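PDB 5NTH: putative aminopeptidase from Leishmania major, which probably acts as a manganese-dependent M17 leucyl aminopeptidase, removing amino acids from the N-terminal ends of peptides. Local coordinates for residues Tyr264-Cys269 and Asp388-Ile393; Leu307-Ala312 and Asn361-His366. All blocks are in the same frame, centred on the assembly; numbering follows the deposited sequence.

Contact 1: Tyr264-Cys269 and Asp388-Ile393; sequences YAVGKC and DAEGRI. With MN (manganese (II) ion), chain D; MN (manganese (II) ion), chain C; BB2 (actinonin), chain E; BCT (bicarbonate ion), chain B.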
loop_
_atom_site.group_PDB
_atom_site.type_symbol
_atom_site.label_atom_id
_atom_site.label_comp_id
_atom_site.label_asym_id
_atom_site.label_seq_id
_atom_site.Cartn_x
_atom_site.Cartn_y
_atom_site.Cartn_z
ATOM N N TYR A 264 20.268 26.207 -4.264
ATOM C CA TYR A 264 21.051 25.981 -3.059
ATOM C C TYR A 264 20.289 25.098 -2.047
ATOM O O TYR A 264 20.874 24.219 -1.415
ATOM C CB TYR A 264 21.432 27.295 -2.393
ATOM C CG TYR A 264 22.106 27.029 -1.088
ATOM C CD1 TYR A 264 23.447 26.683 -1.039
ATOM C CD2 TYR A 264 21.388 27.042 0.103
ATOM C CE1 TYR A 264 24.075 26.397 0.166
ATOM C CE2 TYR A 264 22.005 26.766 1.310
ATOM C CZ TYR A 264 23.350 26.441 1.334
ATOM O OH TYR A 264 23.956 26.157 2.529
ATOM N N ALA A 265 18.993 25.362 -1.882
ATOM C CA ALA A 265 18.150 24.557 -0.995
ATOM C C ALA A 265 18.153 23.072 -1.372
ATOM O O ALA A 265 18.255 22.201 -0.489
ATOM C CB ALA A 265 16.721 25.077 -1.009
ATOM N N VAL A 266 18.031 22.794 -2.674
ATOM C CA VAL A 266 17.841 21.422 -3.164
ATOM C C VAL A 266 19.098 20.584 -2.930
ATOM O O VAL A 266 19.009 19.399 -2.512
ATOM C CB VAL A 266 17.448 21.380 -4.665
ATOM C CG1 VAL A 266 17.470 19.959 -5.212
ATOM C CG2 VAL A 266 16.053 21.923 -4.863
ATOM N N GLY A 267 20.248 21.209 -3.192
ATOM C CA GLY A 267 21.523 20.524 -3.171
ATOM C C GLY A 267 22.352 20.675 -1.926
ATOM O O GLY A 267 23.470 20.146 -1.884
ATOM N N LYS A 268 21.822 21.363 -0.913
ATOM C CA LYS A 268 22.605 21.692 0.289
ATOM C C LYS A 268 22.957 20.503 1.175
ATOM O O LYS A 268 23.914 20.549 1.956
ATOM C CB LYS A 268 21.923 22.787 1.123
ATOM C CG LYS A 268 20.689 22.411 1.955
ATOM C CD LYS A 268 20.076 23.679 2.566
ATOM C CE LYS A 268 18.743 23.463 3.255
ATOM N NZ LYS A 268 18.960 23.012 4.653
ATOM N N CYS A 269 22.179 19.440 1.040
ATOM C CA CYS A 269 22.353 18.248 1.855
ATOM C C CYS A 269 23.390 17.289 1.320
ATOM O O CYS A 269 23.929 16.495 2.061
ATOM C CB CYS A 269 21.039 17.510 1.942
ATOM S SG CYS A 269 21.130 16.218 3.170
ATOM N N ASP A 388 10.539 15.790 -3.559
ATOM C CA ASP A 388 10.861 15.054 -4.773
ATOM C C ASP A 388 10.550 15.784 -6.095
ATOM O O ASP A 388 10.968 15.303 -7.180
ATOM C CB ASP A 388 10.192 13.689 -4.763
ATOM C CG ASP A 388 10.800 12.753 -5.756
ATOM O OD1 ASP A 388 11.845 13.088 -6.416
ATOM O OD2 ASP A 388 10.195 11.687 -5.918
ATOM N N ALA A 389 9.849 16.919 -6.011
ATOM C CA ALA A 389 9.758 17.858 -7.119
ATOM C C ALA A 389 10.849 18.905 -6.982
ATOM O O ALA A 389 10.621 20.076 -6.768
ATOM C CB ALA A 389 8.391 18.483 -7.202
ATOM N N GLU A 390 12.062 18.424 -7.124
ATOM C CA GLU A 390 13.275 19.206 -7.020
ATOM C C GLU A 390 13.726 19.815 -8.368
ATOM O O GLU A 390 14.516 20.748 -8.400
ATOM C CB GLU A 390 14.365 18.281 -6.462
ATOM C CG GLU A 390 15.094 17.373 -7.475
ATOM C CD GLU A 390 14.237 16.312 -8.197
ATOM O OE1 GLU A 390 13.166 15.896 -7.680
ATOM O OE2 GLU A 390 14.649 15.851 -9.308
ATOM N N GLY A 391 13.259 19.234 -9.473
ATOM C CA GLY A 391 13.660 19.656 -10.819
ATOM C C GLY A 391 13.176 21.048 -11.146
ATOM O O GLY A 391 13.973 21.916 -11.462
ATOM N N ARG A 392 11.861 21.243 -11.069
ATOM C CA ARG A 392 11.207 22.551 -11.021
ATOM C C ARG A 392 12.034 23.648 -10.366
ATOM O O ARG A 392 12.133 24.749 -10.889
ATOM C CB ARG A 392 9.990 22.432 -10.099
ATOM C CG ARG A 392 8.750 21.864 -10.719
ATOM C CD ARG A 392 7.830 21.307 -9.674
ATOM N NE ARG A 392 7.415 20.025 -10.199
ATOM C CZ ARG A 392 6.185 19.683 -10.584
ATOM N NH1 ARG A 392 5.995 18.464 -11.099
ATOM N NH2 ARG A 392 5.128 20.508 -10.439
ATOM N N ILE A 393 12.543 23.339 -9.169
ATOM C CA ILE A 393 13.140 24.324 -8.317
ATOM C C ILE A 393 14.484 24.749 -8.807
ATOM O O ILE A 393 14.742 25.924 -8.957
ATOM C CB ILE A 393 13.289 23.837 -6.891
ATOM C CG1 ILE A 393 11.898 23.768 -6.233
ATOM C CG2 ILE A 393 14.178 24.798 -6.122
ATOM C CD1 ILE A 393 11.875 23.150 -4.852
HETATM MN MN MN D . 12.349 14.190 -7.965
HETATM MN MN MN C . 14.169 14.418 -10.474
HETATM C C5 BB2 E . 9.272 12.728 -10.642
HETATM C C3 BB2 E . 10.502 13.266 -9.975
HETATM O O4 BB2 E . 10.882 12.700 -8.987
HETATM N N1 BB2 E . 11.174 14.292 -10.477
HETATM O O2 BB2 E . 12.351 14.734 -9.832
HETATM C C6 BB2 E . 8.075 12.903 -9.716
HETATM C C12 BB2 E . 7.059 11.871 -10.088
HETATM O O13 BB2 E . 6.285 12.133 -10.968
HETATM C C7 BB2 E . 7.534 14.333 -9.848
HETATM C C8 BB2 E . 6.271 14.604 -9.036
HETATM C C9 BB2 E . 6.538 14.592 -7.538
HETATM C C10 BB2 E . 5.599 13.643 -6.814
HETATM C C11 BB2 E . 4.194 14.215 -6.733
HETATM N N14 BB2 E . 7.056 10.701 -9.464
HETATM C C15 BB2 E . 6.108 9.652 -9.826
HETATM C C16 BB2 E . 6.753 8.247 -9.759
HETATM C C18 BB2 E . 5.808 7.117 -9.322
HETATM C C17 BB2 E . 7.404 7.892 -11.110
HETATM C C19 BB2 E . 4.832 9.852 -9.043
HETATM O O20 BB2 E . 3.917 10.368 -9.652
HETATM N N21 BB2 E . 4.693 9.488 -7.749
HETATM C C22 BB2 E . 3.368 9.157 -7.206
HETATM C C23 BB2 E . 5.694 9.333 -6.682
HETATM C C24 BB2 E . 5.067 8.449 -5.603
HETATM C C25 BB2 E . 3.620 8.231 -6.004
HETATM C C26 BB2 E . 2.721 10.478 -6.759
HETATM O O27 BB2 E . 2.413 11.326 -7.875
HETATM C C BCT B . 10.029 17.948 -10.560
HETATM O O1 BCT B . 11.065 18.607 -10.477
HETATM O O2 BCT B . 8.922 18.457 -10.803
HETATM O O3 BCT B . 10.123 16.651 -10.348
#
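Behind the two-manganese active site of the M17 catalytic domain, Val266 near the end of helix 261-267 packs on Glu390 and Ile393. The 388-393 segment runs from the metal-binding loop into helix 391-404. Its sequence, DAEGRI, lies in the family's signature region. The two branches of Val266 have different partners. CG1, anti to the backbone N (chi1 171°), meets Glu390 CB at 3.7 Å, and the two side chains cross at about a right angle. CG2 lies against Ile393 CG2, also at 3.7 Å. No hydrogen bond joins the segments, so the contact is purely apolar.

Glu390 touches Val266 through its aliphatic base, while its carboxylate leads away from Val266 to the metals. CG sits between the backbone N and the carbonyl carbon (chi1 83°), and the chain bends again at chi2 (-64°). These two bends bring the two carboxylate oxygens to different ions. Glu390 OE1 binds the manganese of chain D at 1.9 Å, and Glu390 OE2 binds the manganese of chain C at the same length. Asp388 OD1 binds the chain D manganese at 2.0 Å. Asp303 is a ligand at the chain D ion and belongs to both metal sites. Lys298 and Asp321 are at the chain C ion.

Actinonin binds both ions. Its O2 bridges them, and actinonin O4 adds a second bond to the chain D manganese at 2.3 Å. A bicarbonate lies beside Arg392, near the edge of the guanidinium, but its exact position is doubtful. Asp388 also uses its backbone at the metal centre: Asp388 O binds the chain D manganese at 1.9 Å.

Contact 2: Leu307-Ala312 and Asn361-His366; sequences LALKPA and NAIGPH. With BB2 (actinonin), chain E.
Ile363 packs against both Leu307 and Leu309, which approach it from neighbouring directions. It contributes the largest share of the contact. The two segments are irregular loops of the catalytic domain. One precedes helix 312-315 and the other follows strand 349-361.

The buried part is Leu307 with Ile363. The Ile363 chain is extended, with CG1 anti to the backbone N (chi1 179°), and this sends CD1 across to the other loop. Ile363 CD1 lies 4.1 Å from Leu307 CA, and Leu307 CD2 comes to 4.2 Å from Ile363 CG1.

Leu309 forms the more open side. Its side chain crosses that of Ile363 at about a right angle. Ile363 CD1 meets Leu309 CB at 4.0 Å, and the CG2 branch of Ile363 faces Leu309 CD1 at 4.1 Å. Neighbouring subunits of the hexamer also meet this leucine: Leu309 of the third subunit and Ile363 of the second. On the solvent side lie the exposed His366 and Pro311, the N-cap of helix 312-315.

Lys310 takes another direction. Its chain bends at chi3 and chi4, and NZ donates a hydrogen bond of 2.7 Å to actinonin O4. The same ammonium pairs with Asp388, a manganese ligand. The loop has further bonds to Thr387 and Cys304. Between the two segments there is no hydrogen bond and the packing is apolar. The chemistry therefore implies two roles for one loop: Leu307 and Leu309 meet Ile363 by apolar packing, while Lys310 carries its charge into the inhibitor pocket.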
loop_
_atom_site.group_PDB
_atom_site.type_symbol
_atom_site.label_atom_id
_atom_site.label_comp_id
_atom_site.label_asym_id
_atom_site.label_seq_id
_atom_site.Cartn_x
_atom_site.Cartn_y
_atom_site.Cartn_z
ATOM N N LEU A 307 13.488 13.998 1.496
ATOM C CA LEU A 307 12.743 13.421 2.642
ATOM C C LEU A 307 11.447 12.741 2.207
ATOM O O LEU A 307 10.884 11.921 2.936
ATOM C CB LEU A 307 12.422 14.513 3.656
ATOM C CG LEU A 307 13.620 15.051 4.443
ATOM C CD1 LEU A 307 13.400 16.502 4.821
ATOM C CD2 LEU A 307 13.903 14.198 5.671
ATOM N N ALA A 308 10.979 13.119 1.018
ATOM C CA ALA A 308 9.890 12.470 0.326
ATOM C C ALA A 308 10.589 11.409 -0.487
ATOM O O ALA A 308 10.553 11.372 -1.741
ATOM C CB ALA A 308 9.162 13.475 -0.548
ATOM N N LEU A 309 11.250 10.558 0.286
ATOM C CA LEU A 309 12.172 9.586 -0.210
ATOM C C LEU A 309 11.363 8.648 -1.077
ATOM O O LEU A 309 10.266 8.264 -0.722
ATOM C CB LEU A 309 12.847 8.868 0.945
ATOM C CG LEU A 309 13.859 7.756 0.648
ATOM C CD1 LEU A 309 15.166 8.259 0.053
ATOM C CD2 LEU A 309 14.123 6.991 1.932
ATOM N N LYS A 310 11.892 8.374 -2.260
ATOM C CA LYS A 310 11.311 7.448 -3.200
ATOM C C LYS A 310 11.475 6.023 -2.698
ATOM O O LYS A 310 12.478 5.702 -2.025
ATOM C CB LYS A 310 12.050 7.531 -4.540
ATOM C CG LYS A 310 11.867 8.803 -5.359
ATOM C CD LYS A 310 12.648 8.643 -6.662
ATOM C CE LYS A 310 11.974 9.308 -7.840
ATOM N NZ LYS A 310 12.285 10.749 -7.793
ATOM N N PRO A 311 10.516 5.149 -3.065
ATOM C CA PRO A 311 10.714 3.712 -2.886
ATOM C C PRO A 311 11.815 3.177 -3.800
ATOM O O PRO A 311 12.180 3.834 -4.790
ATOM C CB PRO A 311 9.352 3.102 -3.264
ATOM C CG PRO A 311 8.388 4.228 -3.266
ATOM C CD PRO A 311 9.179 5.450 -3.610
ATOM N N ALA A 312 12.312 1.987 -3.445
ATOM C CA ALA A 312 13.403 1.278 -4.145
ATOM C C ALA A 312 13.257 1.211 -5.667
ATOM O O ALA A 312 14.217 1.442 -6.382
ATOM C CB ALA A 312 13.526 -0.133 -3.594
ATOM N N ASN A 361 19.871 15.592 -5.154
ATOM C CA ASN A 361 18.788 15.613 -4.165
ATOM C C ASN A 361 18.952 14.457 -3.156
ATOM O O ASN A 361 18.527 13.311 -3.394
ATOM C CB ASN A 361 17.416 15.540 -4.840
ATOM C CG ASN A 361 16.293 15.971 -3.910
ATOM O OD1 ASN A 361 16.532 16.612 -2.886
ATOM N ND2 ASN A 361 15.067 15.626 -4.260
ATOM N N ALA A 362 19.597 14.778 -2.041
ATOM C CA ALA A 362 20.015 13.790 -1.064
ATOM C C ALA A 362 19.168 13.966 0.175
ATOM O O ALA A 362 18.551 15.015 0.360
ATOM C CB ALA A 362 21.488 13.952 -0.741
ATOM N N ILE A 363 19.134 12.931 1.008
ATOM C CA ILE A 363 18.240 12.882 2.185
ATOM C C ILE A 363 19.108 12.886 3.434
ATOM O O ILE A 363 20.149 12.235 3.466
ATOM C CB ILE A 363 17.276 11.676 2.148
ATOM C CG1 ILE A 363 16.386 11.653 3.406
ATOM C CG2 ILE A 363 18.043 10.374 2.010
ATOM C CD1 ILE A 363 15.409 10.488 3.493
ATOM N N GLY A 364 18.682 13.632 4.453
ATOM C CA GLY A 364 19.530 13.883 5.621
ATOM C C GLY A 364 19.095 15.051 6.491
ATOM O O GLY A 364 18.033 15.622 6.273
ATOM N N PRO A 365 19.916 15.414 7.492
ATOM C CA PRO A 365 19.559 16.509 8.414
ATOM C C PRO A 365 19.499 17.880 7.757
ATOM O O PRO A 365 18.615 18.666 8.070
ATOM C CB PRO A 365 20.697 16.493 9.445
ATOM C CG PRO A 365 21.365 15.171 9.281
ATOM C CD PRO A 365 21.198 14.789 7.855
ATOM N N HIS A 366 20.440 18.142 6.853
ATOM C CA HIS A 366 20.524 19.421 6.130
ATOM C C HIS A 366 19.529 19.482 4.943
ATOM O O HIS A 366 19.562 20.437 4.164
ATOM C CB HIS A 366 21.983 19.688 5.661
ATOM C CG HIS A 366 22.972 19.772 6.789
ATOM N ND1 HIS A 366 23.648 20.932 7.105
ATOM C CD2 HIS A 366 23.379 18.847 7.694
ATOM C CE1 HIS A 366 24.432 20.718 8.150
ATOM N NE2 HIS A 366 24.283 19.462 8.529
HETATM C C5 BB2 E . 9.272 12.728 -10.642
HETATM C C3 BB2 E . 10.502 13.266 -9.975
HETATM O O4 BB2 E . 10.882 12.700 -8.987
HETATM N N1 BB2 E . 11.174 14.292 -10.477
HETATM O O2 BB2 E . 12.351 14.734 -9.832
HETATM C C6 BB2 E . 8.075 12.903 -9.716
HETATM C C12 BB2 E . 7.059 11.871 -10.088
HETATM O O13 BB2 E . 6.285 12.133 -10.968
HETATM C C7 BB2 E . 7.534 14.333 -9.848
HETATM C C8 BB2 E . 6.271 14.604 -9.036
HETATM C C9 BB2 E . 6.538 14.592 -7.538
HETATM C C10 BB2 E . 5.599 13.643 -6.814
HETATM C C11 BB2 E . 4.194 14.215 -6.733
HETATM N N14 BB2 E . 7.056 10.701 -9.464
HETATM C C15 BB2 E . 6.108 9.652 -9.826
HETATM C C16 BB2 E . 6.753 8.247 -9.759
HETATM C C18 BB2 E . 5.808 7.117 -9.322
HETATM C C17 BB2 E . 7.404 7.892 -11.110
HETATM C C19 BB2 E . 4.832 9.852 -9.043
HETATM O O20 BB2 E . 3.917 10.368 -9.652
HETATM N N21 BB2 E . 4.693 9.488 -7.749
HETATM C C22 BB2 E . 3.368 9.157 -7.206
HETATM C C23 BB2 E . 5.694 9.333 -6.682
HETATM C C24 BB2 E . 5.067 8.449 -5.603
HETATM C C25 BB2 E . 3.620 8.231 -6.004
HETATM C C26 BB2 E . 2.721 10.478 -6.759
HETATM O O27 BB2 E . 2.413 11.326 -7.875
#

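The centres of the two contacts lie about 11 Å apart, and all four segments belong to the catalytic domain. Along the chain the order is 264-269, 307-312, 361-366 and 388-393, so contact 2 is nested inside the loop closed by contact 1. The contacts touch directly. Lys268 NZ probably donates a hydrogen bond to His366 O, and Asn361 ND2 packs on Glu390 CB. Strands 291-300 and 349-361 of the central mixed sheet lie between the outer segments in sequence. The metal ligands Asp388 and Glu390 are in contact 1. In contact 2, Lys310, which bonds actinonin, follows Leu309, which packs on neighbouring subunits, so this loop runs from the subunit interface to the inhibitor site.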